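Local coordinates for protein putative uronate isomerase (Thermotoga maritima, PDB 4NAR) that may act as a lactate racemase, interconverting the two enantiomers of lactate, although its true activity and substrate remain uncertain, at residues E105-A115 with E128-F139. Sequence-based numbering, arbitrary orientation.
Sequences EALAFVGTLPA and EEIPIKVNRLLF
The carbonyl oxygen I130 O is gripped twice from the opposite strand, by L113 N at 2.7 Å and by a CA-H...O contact from T112 CA at 3.1 Å. I130 N returns a bond to L113 O, locking one end of an antiparallel pair whose strands, 107-113 and 130-135, are joined through helix 115-121. Midway, V110 and G111 together face I132 in a beta bulge: V110 N donates to I132 O, and I132 N to G111 O. Beside it the F109 ring, with CG anti to the backbone N (chi1 179°), turns its edge to P131, CE1 lying 3.5 Å from P131 CB, while G111 N sits over one face. On this same side T112 OG1 donates a long hydrogen bond to E129 OE1 (3.3 Å), meeting the anti side of the carboxylate slightly out of plane, and T112 CG2 lies against P131 CA. A valine here would probably cost the E129 carboxylate this modest tether and let it swing. The other surface is apolar: V110 splits its branches, CG2 to I132 CG2 and CG1 to F139 CZ (3.5 Å), and L113 meets I132 CD1. I132, V134 and L113 also touch helix 198-213, whereas K133 pairs with E174. This small sheet illustrates division of labour: backbone bonds fix the register, one face packs by apolar contact, and the other mixes the F109-P131 contact with polar and charged pairs.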
ATOM      1  N   GLU A 105     -10.683 -20.590   2.556  1.00 21.79           N
ATOM      2  CA  GLU A 105     -11.243 -21.308   1.420  1.00 20.73           C
ATOM      3  C   GLU A 105     -11.008 -20.596   0.082  1.00 18.78           C
ATOM      4  O   GLU A 105     -11.039 -21.226  -0.980  1.00 20.67           O
ATOM      5  CB  GLU A 105     -12.731 -21.562   1.663  1.00 28.74           C
ATOM      6  CG  GLU A 105     -12.991 -22.512   2.834  1.00 37.07           C
ATOM      7  CD  GLU A 105     -12.219 -23.823   2.696  1.00 50.27           C
ATOM      8  OE1 GLU A 105     -12.179 -24.395   1.570  1.00 51.07           O
ATOM      9  OE2 GLU A 105     -11.645 -24.277   3.714  1.00 53.84           O
ATOM     10  N   ALA A 106     -10.755 -19.292   0.138  1.00 16.95           N
ATOM     11  CA  ALA A 106     -10.502 -18.492  -1.057  1.00 14.42           C
ATOM     12  C   ALA A 106      -9.034 -18.588  -1.530  1.00 28.12           C
ATOM     13  O   ALA A 106      -8.682 -18.142  -2.638  1.00 22.93           O
ATOM     14  CB  ALA A 106     -10.857 -17.057  -0.783  1.00 17.45           C
ATOM     15  N   LEU A 107      -8.184 -19.179  -0.693  1.00 21.51           N
ATOM     16  CA  LEU A 107      -6.749 -19.137  -0.935  1.00 26.14           C
ATOM     17  C   LEU A 107      -6.194 -20.473  -1.397  1.00 29.51           C
ATOM     18  O   LEU A 107      -6.738 -21.537  -1.076  1.00 29.18           O
ATOM     19  CB  LEU A 107      -6.015 -18.692   0.332  1.00 19.31           C
ATOM     20  CG  LEU A 107      -6.657 -17.474   1.003  1.00 20.48           C
ATOM     21  CD1 LEU A 107      -6.100 -17.294   2.401  1.00 19.50           C
ATOM     22  CD2 LEU A 107      -6.480 -16.194   0.155  1.00 14.73           C
ATOM     23  N   ALA A 108      -5.106 -20.402  -2.164  1.00 24.86           N
ATOM     24  CA  ALA A 108      -4.365 -21.592  -2.561  1.00 19.82           C
ATOM     25  C   ALA A 108      -3.011 -21.576  -1.858  1.00 18.87           C
ATOM     26  O   ALA A 108      -2.318 -20.547  -1.834  1.00 20.85           O
ATOM     27  CB  ALA A 108      -4.187 -21.652  -4.093  1.00 13.84           C
ATOM     28  N   PHE A 109      -2.640 -22.708  -1.275  1.00 21.59           N
ATOM     29  CA  PHE A 109      -1.315 -22.853  -0.693  1.00 21.54           C
ATOM     30  C   PHE A 109      -0.306 -23.085  -1.819  1.00 24.42           C
ATOM     31  O   PHE A 109      -0.505 -23.990  -2.644  1.00 31.16           O
ATOM     32  CB  PHE A 109      -1.305 -24.057   0.240  1.00 21.49           C
ATOM     33  CG  PHE A 109       0.027 -24.317   0.869  1.00 32.18           C
ATOM     34  CD1 PHE A 109       0.551 -23.417   1.788  1.00 31.31           C
ATOM     35  CD2 PHE A 109       0.766 -25.457   0.540  1.00 34.98           C
ATOM     36  CE1 PHE A 109       1.789 -23.644   2.383  1.00 33.40           C
ATOM     37  CE2 PHE A 109       2.007 -25.697   1.126  1.00 33.47           C
ATOM     38  CZ  PHE A 109       2.518 -24.788   2.057  1.00 36.60           C
ATOM     39  N   VAL A 110       0.774 -22.307  -1.876  1.00 22.41           N
ATOM     40  CA  VAL A 110       1.764 -22.581  -2.927  1.00 28.11           C
ATOM     41  C   VAL A 110       3.081 -23.159  -2.396  1.00 30.10           C
ATOM     42  O   VAL A 110       3.862 -23.742  -3.158  1.00 25.52           O
ATOM     43  CB  VAL A 110       2.060 -21.358  -3.865  1.00 32.84           C
ATOM     44  CG1 VAL A 110       0.773 -20.755  -4.406  1.00 40.93           C
ATOM     45  CG2 VAL A 110       2.894 -20.308  -3.160  1.00 29.81           C
ATOM     46  N   GLY A 111       3.324 -22.994  -1.099  1.00 28.93           N
ATOM     47  CA  GLY A 111       4.582 -23.429  -0.507  1.00 27.44           C
ATOM     48  C   GLY A 111       4.940 -22.600   0.712  1.00 22.39           C
ATOM     49  O   GLY A 111       4.170 -21.720   1.103  1.00 24.44           O
ATOM     50  N   THR A 112       6.093 -22.870   1.319  1.00 22.16           N
ATOM     51  CA  THR A 112       6.501 -22.147   2.522  1.00 20.37           C
ATOM     52  C   THR A 112       7.798 -21.378   2.317  1.00 24.92           C
ATOM     53  O   THR A 112       8.634 -21.770   1.503  1.00 29.13           O
ATOM     54  CB  THR A 112       6.714 -23.094   3.734  1.00 22.47           C
ATOM     55  OG1 THR A 112       7.524 -24.198   3.331  1.00 31.28           O
ATOM     56  CG2 THR A 112       5.400 -23.645   4.266  1.00 21.75           C
ATOM     57  N   LEU A 113       7.953 -20.277   3.053  1.00 23.32           N
ATOM     58  CA  LEU A 113       9.264 -19.680   3.271  1.00 23.08           C
ATOM     59  C   LEU A 113       9.968 -20.489   4.370  1.00 24.38           C
ATOM     60  O   LEU A 113       9.372 -20.771   5.409  1.00 29.03           O
ATOM     61  CB  LEU A 113       9.128 -18.209   3.697  1.00 24.62           C
ATOM     62  CG  LEU A 113       8.488 -17.249   2.681  1.00 25.08           C
ATOM     63  CD1 LEU A 113       8.401 -15.827   3.233  1.00 25.30           C
ATOM     64  CD2 LEU A 113       9.262 -17.250   1.370  1.00 22.23           C
ATOM     65  N   PRO A 114      11.234 -20.884   4.141  1.00 29.53           N
ATOM     66  CA  PRO A 114      11.996 -21.623   5.164  1.00 28.25           C
ATOM     67  C   PRO A 114      12.331 -20.787   6.407  1.00 25.71           C
ATOM     68  O   PRO A 114      12.542 -19.572   6.308  1.00 24.71           O
ATOM     69  CB  PRO A 114      13.286 -22.030   4.429  1.00 28.63           C
ATOM     70  CG  PRO A 114      13.395 -21.065   3.269  1.00 32.70           C
ATOM     71  CD  PRO A 114      11.966 -20.791   2.864  1.00 33.54           C
ATOM     72  N   ALA A 115      12.390 -21.454   7.557  1.00 28.32           N
ATOM     73  CA  ALA A 115      12.563 -20.810   8.856  1.00 25.35           C
ATOM     74  C   ALA A 115      13.830 -19.975   8.951  1.00 27.85           C
ATOM     75  O   ALA A 115      13.815 -18.895   9.553  1.00 25.33           O
ATOM     76  CB  ALA A 115      12.539 -21.859   9.974  1.00 26.58           C
ATOM     77  N   GLU A 128      10.230 -19.694  12.098  1.00 52.64           N
ATOM     78  CA  GLU A 128       9.377 -20.794  11.661  1.00 53.11           C
ATOM     79  C   GLU A 128       9.142 -20.730  10.146  1.00 43.51           C
ATOM     80  O   GLU A 128       9.381 -19.698   9.517  1.00 34.88           O
ATOM     81  CB  GLU A 128       8.033 -20.760  12.399  1.00 61.61           C
ATOM     82  CG  GLU A 128       7.238 -19.458  12.194  1.00 73.32           C
ATOM     83  CD  GLU A 128       5.823 -19.525  12.762  1.00 80.67           C
ATOM     84  OE1 GLU A 128       5.581 -18.861  13.798  1.00 85.29           O
ATOM     85  OE2 GLU A 128       4.963 -20.231  12.172  1.00 78.90           O
ATOM     86  N   GLU A 129       8.690 -21.845   9.574  1.00 43.75           N
ATOM     87  CA  GLU A 129       8.264 -21.892   8.176  1.00 39.15           C
ATOM     88  C   GLU A 129       6.982 -21.073   8.012  1.00 40.76           C
ATOM     89  O   GLU A 129       6.030 -21.245   8.783  1.00 48.26           O
ATOM     90  CB  GLU A 129       8.012 -23.343   7.734  1.00 33.71           C
ATOM     91  CG  GLU A 129       9.168 -23.991   6.999  1.00 41.65           C
ATOM     92  CD  GLU A 129       9.017 -25.505   6.869  1.00 56.72           C
ATOM     93  OE1 GLU A 129       8.750 -25.997   5.746  1.00 56.26           O
ATOM     94  OE2 GLU A 129       9.173 -26.212   7.893  1.00 68.62           O
ATOM     95  N   ILE A 130       6.958 -20.192   7.014  1.00 26.93           N
ATOM     96  CA  ILE A 130       5.799 -19.344   6.768  1.00 19.85           C
ATOM     97  C   ILE A 130       5.076 -19.822   5.510  1.00 21.55           C
ATOM     98  O   ILE A 130       5.652 -19.838   4.423  1.00 27.68           O
ATOM     99  CB  ILE A 130       6.208 -17.848   6.636  1.00 25.10           C
ATOM    100  CG1 ILE A 130       6.666 -17.300   7.995  1.00 26.83           C
ATOM    101  CG2 ILE A 130       5.061 -17.009   6.093  1.00 18.21           C
ATOM    102  CD1 ILE A 130       5.567 -17.296   9.050  1.00 31.14           C
ATOM    103  N   PRO A 131       3.811 -20.242   5.655  1.00 22.15           N
ATOM    104  CA  PRO A 131       3.068 -20.690   4.468  1.00 23.26           C
ATOM    105  C   PRO A 131       2.690 -19.502   3.572  1.00 22.52           C
ATOM    106  O   PRO A 131       2.368 -18.416   4.077  1.00 24.02           O
ATOM    107  CB  PRO A 131       1.813 -21.348   5.061  1.00 18.40           C
ATOM    108  CG  PRO A 131       1.638 -20.678   6.424  1.00 21.68           C
ATOM    109  CD  PRO A 131       3.035 -20.378   6.904  1.00 20.72           C
ATOM    110  N   ILE A 132       2.761 -19.706   2.258  1.00 20.47           N
ATOM    111  CA  ILE A 132       2.354 -18.687   1.294  1.00 24.42           C
ATOM    112  C   ILE A 132       1.023 -19.075   0.662  1.00 23.93           C
ATOM    113  O   ILE A 132       0.936 -20.075  -0.059  1.00 23.72           O
ATOM    114  CB  ILE A 132       3.416 -18.507   0.180  1.00 26.87           C
ATOM    115  CG1 ILE A 132       4.739 -18.047   0.794  1.00 36.06           C
ATOM    116  CG2 ILE A 132       2.964 -17.500  -0.862  1.00 12.92           C
ATOM    117  CD1 ILE A 132       5.840 -19.062   0.639  1.00 40.05           C
ATOM    118  N   LYS A 133      -0.004 -18.272   0.924  1.00 22.12           N
ATOM    119  CA  LYS A 133      -1.341 -18.547   0.409  1.00 20.92           C
ATOM    120  C   LYS A 133      -1.912 -17.326  -0.308  1.00 24.46           C
ATOM    121  O   LYS A 133      -1.987 -16.225   0.273  1.00 24.19           O
ATOM    122  CB  LYS A 133      -2.275 -18.958   1.550  1.00 21.94           C
ATOM    123  CG  LYS A 133      -1.777 -20.140   2.358  1.00 24.02           C
ATOM    124  CD  LYS A 133      -2.743 -20.449   3.482  1.00 31.99           C
ATOM    125  CE  LYS A 133      -2.104 -21.355   4.526  1.00 43.90           C
ATOM    126  NZ  LYS A 133      -2.595 -20.994   5.890  1.00 48.55           N
ATOM    127  N   VAL A 134      -2.318 -17.521  -1.564  1.00 21.03           N
ATOM    128  CA  VAL A 134      -2.838 -16.426  -2.365  1.00 19.87           C
ATOM    129  C   VAL A 134      -4.163 -16.815  -3.022  1.00 21.87           C
ATOM    130  O   VAL A 134      -4.505 -18.017  -3.074  1.00 12.56           O
ATOM    131  CB  VAL A 134      -1.809 -15.987  -3.426  1.00 25.66           C
ATOM    132  CG1 VAL A 134      -0.608 -15.354  -2.737  1.00 27.65           C
ATOM    133  CG2 VAL A 134      -1.380 -17.182  -4.273  1.00 13.55           C
ATOM    134  N   ASN A 135      -4.904 -15.804  -3.494  1.00 11.95           N
ATOM    135  CA  ASN A 135      -6.231 -16.028  -4.062  1.00 16.62           C
ATOM    136  C   ASN A 135      -6.153 -17.139  -5.089  1.00 21.37           C
ATOM    137  O   ASN A 135      -5.247 -17.126  -5.947  1.00 20.93           O
ATOM    138  CB  ASN A 135      -6.781 -14.774  -4.748  1.00 15.22           C
ATOM    139  CG  ASN A 135      -8.288 -14.845  -4.934  1.00 16.00           C
ATOM    140  OD1 ASN A 135      -8.786 -15.657  -5.709  1.00 17.93           O
ATOM    141  ND2 ASN A 135      -9.024 -14.017  -4.189  1.00 15.81           N
ATOM    142  N   ARG A 136      -7.071 -18.102  -5.006  1.00 20.24           N
ATOM    143  CA  ARG A 136      -6.968 -19.287  -5.860  1.00 21.87           C
ATOM    144  C   ARG A 136      -7.252 -18.956  -7.329  1.00 24.42           C
ATOM    145  O   ARG A 136      -6.908 -19.741  -8.224  1.00 25.65           O
ATOM    146  CB  ARG A 136      -7.854 -20.425  -5.352  1.00 18.55           C
ATOM    147  CG  ARG A 136      -9.275 -19.999  -5.063  1.00 21.24           C
ATOM    148  CD  ARG A 136     -10.122 -21.204  -4.691  1.00 32.65           C
ATOM    149  NE  ARG A 136     -11.351 -21.222  -5.485  1.00 49.36           N
ATOM    150  CZ  ARG A 136     -11.611 -22.095  -6.456  1.00 53.57           C
ATOM    151  NH1 ARG A 136     -10.740 -23.055  -6.752  1.00 50.02           N
ATOM    152  NH2 ARG A 136     -12.759 -22.016  -7.122  1.00 64.59           N
ATOM    153  N   LEU A 137      -7.834 -17.780  -7.575  1.00 22.10           N
ATOM    154  CA  LEU A 137      -8.050 -17.311  -8.949  1.00 24.96           C
ATOM    155  C   LEU A 137      -6.784 -17.303  -9.801  1.00 19.54           C
ATOM    156  O   LEU A 137      -6.846 -17.603 -10.995  1.00 20.62           O
ATOM    157  CB  LEU A 137      -8.702 -15.930  -8.990  1.00 25.10           C
ATOM    158  CG  LEU A 137     -10.234 -15.873  -9.016  1.00 19.44           C
ATOM    159  CD1 LEU A 137     -10.672 -14.436  -8.749  1.00 21.26           C
ATOM    160  CD2 LEU A 137     -10.788 -16.352 -10.361  1.00 16.27           C
ATOM    161  N   LEU A 138      -5.642 -16.974  -9.195  1.00 18.06           N
ATOM    162  CA  LEU A 138      -4.365 -17.018  -9.911  1.00 23.13           C
ATOM    163  C   LEU A 138      -4.091 -18.320 -10.653  1.00 25.16           C
ATOM    164  O   LEU A 138      -3.317 -18.319 -11.611  1.00 27.24           O
ATOM    165  CB  LEU A 138      -3.194 -16.751  -8.972  1.00 19.07           C
ATOM    166  CG  LEU A 138      -3.093 -15.288  -8.557  1.00 23.57           C
ATOM    167  CD1 LEU A 138      -1.775 -15.072  -7.827  1.00 26.85           C
ATOM    168  CD2 LEU A 138      -3.240 -14.363  -9.773  1.00 15.19           C
ATOM    169  N   PHE A 139      -4.716 -19.419 -10.222  1.00 27.14           N
ATOM    170  CA  PHE A 139      -4.366 -20.741 -10.750  1.00 26.39           C
ATOM    171  C   PHE A 139      -5.461 -21.420 -11.555  1.00 23.49           C
ATOM    172  O   PHE A 139      -5.348 -22.601 -11.880  1.00 28.33           O
ATOM    173  CB  PHE A 139      -3.868 -21.646  -9.620  1.00 26.01           C
ATOM    174  CG  PHE A 139      -2.878 -20.956  -8.731  1.00 32.87           C
ATOM    175  CD1 PHE A 139      -1.589 -20.672  -9.194  1.00 13.39           C
ATOM    176  CD2 PHE A 139      -3.248 -20.525  -7.467  1.00 28.44           C
ATOM    177  CE1 PHE A 139      -0.676 -19.995  -8.391  1.00 18.96           C
ATOM    178  CE2 PHE A 139      -2.342 -19.843  -6.654  1.00 32.84           C
ATOM    179  CZ  PHE A 139      -1.049 -19.573  -7.119  1.00 26.40           C
TER